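Long-range contact in alpha-1,6-mannanase (Bacteroides thetaiotaomicron, PDB 4V1S), which probably hydrolyses internal alpha-1,6-mannosidic linkages of mannans as a family 76 glycoside hydrolase: residues A[137-145]-A[186-194]. Numbering follows the deposited sequence.
Sequences VPDRFYDEN and GIYFQETFV
Arg-140 and Glu-191 form a side-on, two-nitrogen salt bridge where two loops of the (alpha/alpha)6-barrel fold run antiparallel and share a single beta bridge, Phe-141 with Gln-190, just before helix 142-159. Arg-140 NE gives a nearly straight bond to Glu-191 OE1 (2.9 Å, 173°), and NH2 takes OE2 on its syn side. Glutamate suits the site because its extended chain, with CG anti to the backbone N (chi1 -180°), carries the carboxylate up to the guanidinium edge. Arginine suits it too, since NH1 still serves the carbonyl of Ile-124, tying in the hairpin of strands 117-121 and 124-127. A methionine in place of Arg-140 would probably leave the Glu-191 carboxylate without its countercharge and the Ile-124 carbonyl without this donor.

The backbones are paired by Glu-191 N to Arg-140 O (3.0 Å) and Tyr-142 N to Phe-189 O (3.2 Å). Phe-141 O, at the helix N-cap position, accepts from Asn-145 N and ND2 from opposite faces of its plane, a second bond that asparagine's amide supplies. Tyr-142 CB packs on Ile-187 CG2 at 3.6 Å, while its ring stacks with Phe-174 of helix 162-177. The flat rings of Phe-141 and Phe-189 meet edge to face, an offset T-shaped pair with planes at 71°. Asp-143 OD2 hydrogen-bonds a glycerol, probably from the crystallisation liquor.

Toward Thr-192 the loops diverge and waters fill in. One accepts from Thr-192 N, within donating distance of Asp-139 OD1 and Arg-140 O. Another donates to Pro-138 O and Glu-191 OE1, and accepts from Arg-140 N and, at 2.8 Å, from Thr-192 OG1.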
loop_
_atom_site.group_PDB
_atom_site.type_symbol
_atom_site.label_atom_id
_atom_site.label_comp_id
_atom_site.label_asym_id
_atom_site.label_seq_id
_atom_site.Cartn_x
_atom_site.Cartn_y
_atom_site.Cartn_z
ATOM N N VAL A 137 23.360 12.250 0.424
ATOM C CA VAL A 137 23.286 10.916 0.968
ATOM C C VAL A 137 21.813 10.717 1.352
ATOM O O VAL A 137 21.268 11.479 2.186
ATOM C CB VAL A 137 24.176 10.769 2.207
ATOM C CG1 VAL A 137 23.931 9.433 2.907
ATOM C CG2 VAL A 137 25.645 10.895 1.816
ATOM N N PRO A 138 21.165 9.690 0.779
ATOM C CA PRO A 138 19.765 9.433 1.048
ATOM C C PRO A 138 19.561 8.372 2.123
ATOM O O PRO A 138 20.474 7.591 2.403
ATOM C CB PRO A 138 19.264 8.900 -0.296
ATOM C CG PRO A 138 20.444 8.050 -0.750
ATOM C CD PRO A 138 21.666 8.824 -0.304
ATOM N N ASP A 139 18.380 8.376 2.717
ATOM C CA ASP A 139 17.952 7.378 3.697
ATOM C C ASP A 139 16.913 6.551 2.968
ATOM O O ASP A 139 15.798 7.025 2.719
ATOM C CB ASP A 139 17.376 8.077 4.936
ATOM C CG ASP A 139 17.286 7.182 6.168
ATOM O OD1 ASP A 139 17.870 6.065 6.213
ATOM O OD2 ASP A 139 16.624 7.625 7.148
ATOM N N ARG A 140 17.299 5.327 2.583
ATOM C CA ARG A 140 16.428 4.516 1.709
ATOM C C ARG A 140 15.967 3.225 2.358
ATOM O O ARG A 140 16.704 2.651 3.185
ATOM C CB ARG A 140 17.095 4.239 0.372
ATOM C CG ARG A 140 17.555 5.503 -0.345
ATOM C CD ARG A 140 17.940 5.264 -1.779
ATOM N NE ARG A 140 19.169 4.464 -1.875
ATOM C CZ ARG A 140 19.833 4.257 -3.012
ATOM N NH1 ARG A 140 19.411 4.787 -4.139
ATOM N NH2 ARG A 140 20.952 3.545 -3.025
ATOM N N PHE A 141 14.725 2.851 2.021
ATOM C CA PHE A 141 13.989 1.734 2.612
ATOM C C PHE A 141 13.498 0.806 1.538
ATOM O O PHE A 141 12.926 1.244 0.548
ATOM C CB PHE A 141 12.815 2.283 3.438
ATOM C CG PHE A 141 13.278 3.110 4.613
ATOM C CD1 PHE A 141 13.705 4.437 4.421
ATOM C CD2 PHE A 141 13.356 2.567 5.865
ATOM C CE1 PHE A 141 14.137 5.204 5.480
ATOM C CE2 PHE A 141 13.828 3.328 6.933
ATOM C CZ PHE A 141 14.234 4.632 6.725
ATOM N N TYR A 142 13.723 -0.486 1.743
ATOM C CA TYR A 142 13.383 -1.445 0.708
ATOM C C TYR A 142 11.858 -1.567 0.608
ATOM O O TYR A 142 11.347 -1.765 -0.488
ATOM C CB TYR A 142 14.082 -2.795 0.940
ATOM C CG TYR A 142 15.589 -2.674 0.916
ATOM C CD1 TYR A 142 16.264 -2.481 -0.274
ATOM C CD2 TYR A 142 16.341 -2.698 2.087
ATOM C CE1 TYR A 142 17.660 -2.352 -0.304
ATOM C CE2 TYR A 142 17.730 -2.561 2.050
ATOM C CZ TYR A 142 18.379 -2.398 0.841
ATOM O OH TYR A 142 19.757 -2.271 0.772
ATOM N N ASP A 143 11.146 -1.408 1.724
ATOM C CA ASP A 143 9.693 -1.439 1.685
ATOM C C ASP A 143 9.093 -0.240 0.941
ATOM O O ASP A 143 8.239 -0.425 0.080
ATOM C CB ASP A 143 9.047 -1.649 3.064
ATOM C CG ASP A 143 9.353 -0.541 4.052
ATOM O OD1 ASP A 143 10.350 0.186 3.867
ATOM O OD2 ASP A 143 8.606 -0.404 5.053
ATOM N N GLU A 144 9.585 0.968 1.229
ATOM C CA GLU A 144 9.054 2.166 0.579
ATOM C C GLU A 144 9.157 2.019 -0.943
ATOM O O GLU A 144 8.256 2.426 -1.680
ATOM C CB GLU A 144 9.793 3.434 1.021
ATOM C CG GLU A 144 9.494 3.833 2.441
ATOM C CD GLU A 144 10.272 5.046 2.922
ATOM O OE1 GLU A 144 11.214 5.491 2.226
ATOM O OE2 GLU A 144 9.961 5.527 4.064
ATOM N N ASN A 145 10.270 1.448 -1.398
ATOM C CA ASN A 145 10.455 1.232 -2.828
ATOM C C ASN A 145 9.443 0.261 -3.426
ATOM O O ASN A 145 9.002 0.458 -4.560
ATOM C CB ASN A 145 11.920 0.868 -3.175
ATOM C CG ASN A 145 12.765 2.127 -3.295
ATOM O OD1 ASN A 145 12.944 2.657 -4.378
ATOM N ND2 ASN A 145 13.188 2.669 -2.158
ATOM N N GLY A 186 15.058 -13.392 2.319
ATOM C CA GLY A 186 14.352 -12.231 2.847
ATOM C C GLY A 186 15.089 -10.935 2.585
ATOM O O GLY A 186 16.223 -10.919 2.068
ATOM N N ILE A 187 14.420 -9.849 2.939
ATOM C CA ILE A 187 14.832 -8.499 2.556
ATOM C C ILE A 187 14.906 -7.625 3.810
ATOM O O ILE A 187 13.989 -7.599 4.617
ATOM C CB ILE A 187 13.854 -7.913 1.511
ATOM C CG1 ILE A 187 13.902 -8.759 0.243
ATOM C CG2 ILE A 187 14.144 -6.425 1.195
ATOM C CD1 ILE A 187 12.853 -8.412 -0.796
ATOM N N TYR A 188 16.023 -6.898 3.938
ATOM C CA TYR A 188 16.234 -5.991 5.034
ATOM C C TYR A 188 15.177 -4.906 5.056
ATOM O O TYR A 188 14.669 -4.504 4.018
ATOM C CB TYR A 188 17.611 -5.320 4.946
ATOM C CG TYR A 188 18.771 -6.263 4.948
ATOM C CD1 TYR A 188 19.282 -6.786 6.137
ATOM C CD2 TYR A 188 19.355 -6.639 3.750
ATOM C CE1 TYR A 188 20.350 -7.663 6.110
ATOM C CE2 TYR A 188 20.421 -7.510 3.725
ATOM C CZ TYR A 188 20.905 -8.014 4.906
ATOM O OH TYR A 188 21.959 -8.875 4.867
ATOM N N PHE A 189 14.897 -4.363 6.242
ATOM C CA PHE A 189 14.035 -3.212 6.292
ATOM C C PHE A 189 14.593 -2.033 5.523
ATOM O O PHE A 189 13.871 -1.410 4.767
ATOM C CB PHE A 189 13.841 -2.805 7.757
ATOM C CG PHE A 189 12.852 -1.688 7.972
ATOM C CD1 PHE A 189 11.568 -1.761 7.439
ATOM C CD2 PHE A 189 13.231 -0.529 8.655
ATOM C CE1 PHE A 189 10.677 -0.722 7.613
ATOM C CE2 PHE A 189 12.325 0.513 8.851
ATOM C CZ PHE A 189 11.051 0.421 8.317
ATOM N N GLN A 190 15.876 -1.728 5.765
ATOM C CA GLN A 190 16.452 -0.504 5.257
ATOM C C GLN A 190 17.937 -0.618 4.873
ATOM O O GLN A 190 18.635 -1.591 5.226
ATOM C CB GLN A 190 16.262 0.604 6.229
ATOM C CG GLN A 190 17.149 0.512 7.443
ATOM C CD GLN A 190 16.845 1.621 8.432
ATOM O OE1 GLN A 190 16.914 2.823 8.119
ATOM N NE2 GLN A 190 16.499 1.224 9.625
ATOM N N GLU A 191 18.377 0.365 4.107
ATOM C CA GLU A 191 19.692 0.334 3.457
ATOM C C GLU A 191 20.773 0.744 4.447
ATOM O O GLU A 191 21.896 0.215 4.413
ATOM C CB GLU A 191 19.700 1.265 2.249
ATOM C CG GLU A 191 21.020 1.305 1.497
ATOM C CD GLU A 191 20.960 2.267 0.322
ATOM O OE1 GLU A 191 20.395 3.400 0.481
ATOM O OE2 GLU A 191 21.493 1.892 -0.744
ATOM N N THR A 192 20.414 1.681 5.332
ATOM C CA THR A 192 21.349 2.255 6.296
ATOM C C THR A 192 20.765 2.146 7.708
ATOM O O THR A 192 20.047 3.023 8.170
ATOM C CB THR A 192 21.664 3.737 5.941
ATOM O OG1 THR A 192 22.066 3.835 4.567
ATOM C CG2 THR A 192 22.771 4.270 6.834
ATOM N N PHE A 193 21.058 1.042 8.387
ATOM C CA PHE A 193 20.550 0.852 9.744
ATOM C C PHE A 193 21.283 1.790 10.683
ATOM O O PHE A 193 22.507 1.893 10.634
ATOM C CB PHE A 193 20.714 -0.589 10.215
ATOM C CG PHE A 193 19.689 -1.536 9.650
ATOM C CD1 PHE A 193 18.417 -1.623 10.199
ATOM C CD2 PHE A 193 19.996 -2.340 8.556
ATOM C CE1 PHE A 193 17.471 -2.496 9.681
ATOM C CE2 PHE A 193 19.056 -3.218 8.046
ATOM C CZ PHE A 193 17.778 -3.293 8.618
ATOM N N VAL A 194 20.528 2.484 11.525
ATOM C CA VAL A 194 21.139 3.325 12.545
ATOM C C VAL A 194 20.604 2.893 13.908
ATOM O O VAL A 194 21.249 2.104 14.604
ATOM C CB VAL A 194 20.929 4.823 12.268
ATOM C CG1 VAL A 194 21.539 5.668 13.389
ATOM C CG2 VAL A 194 21.557 5.190 10.940
HETATM O O HOH W 1 20.176 4.742 2.751
HETATM O O HOH W 2 18.078 3.443 5.365
HETATM O O HOH W 3 18.922 5.552 8.514
#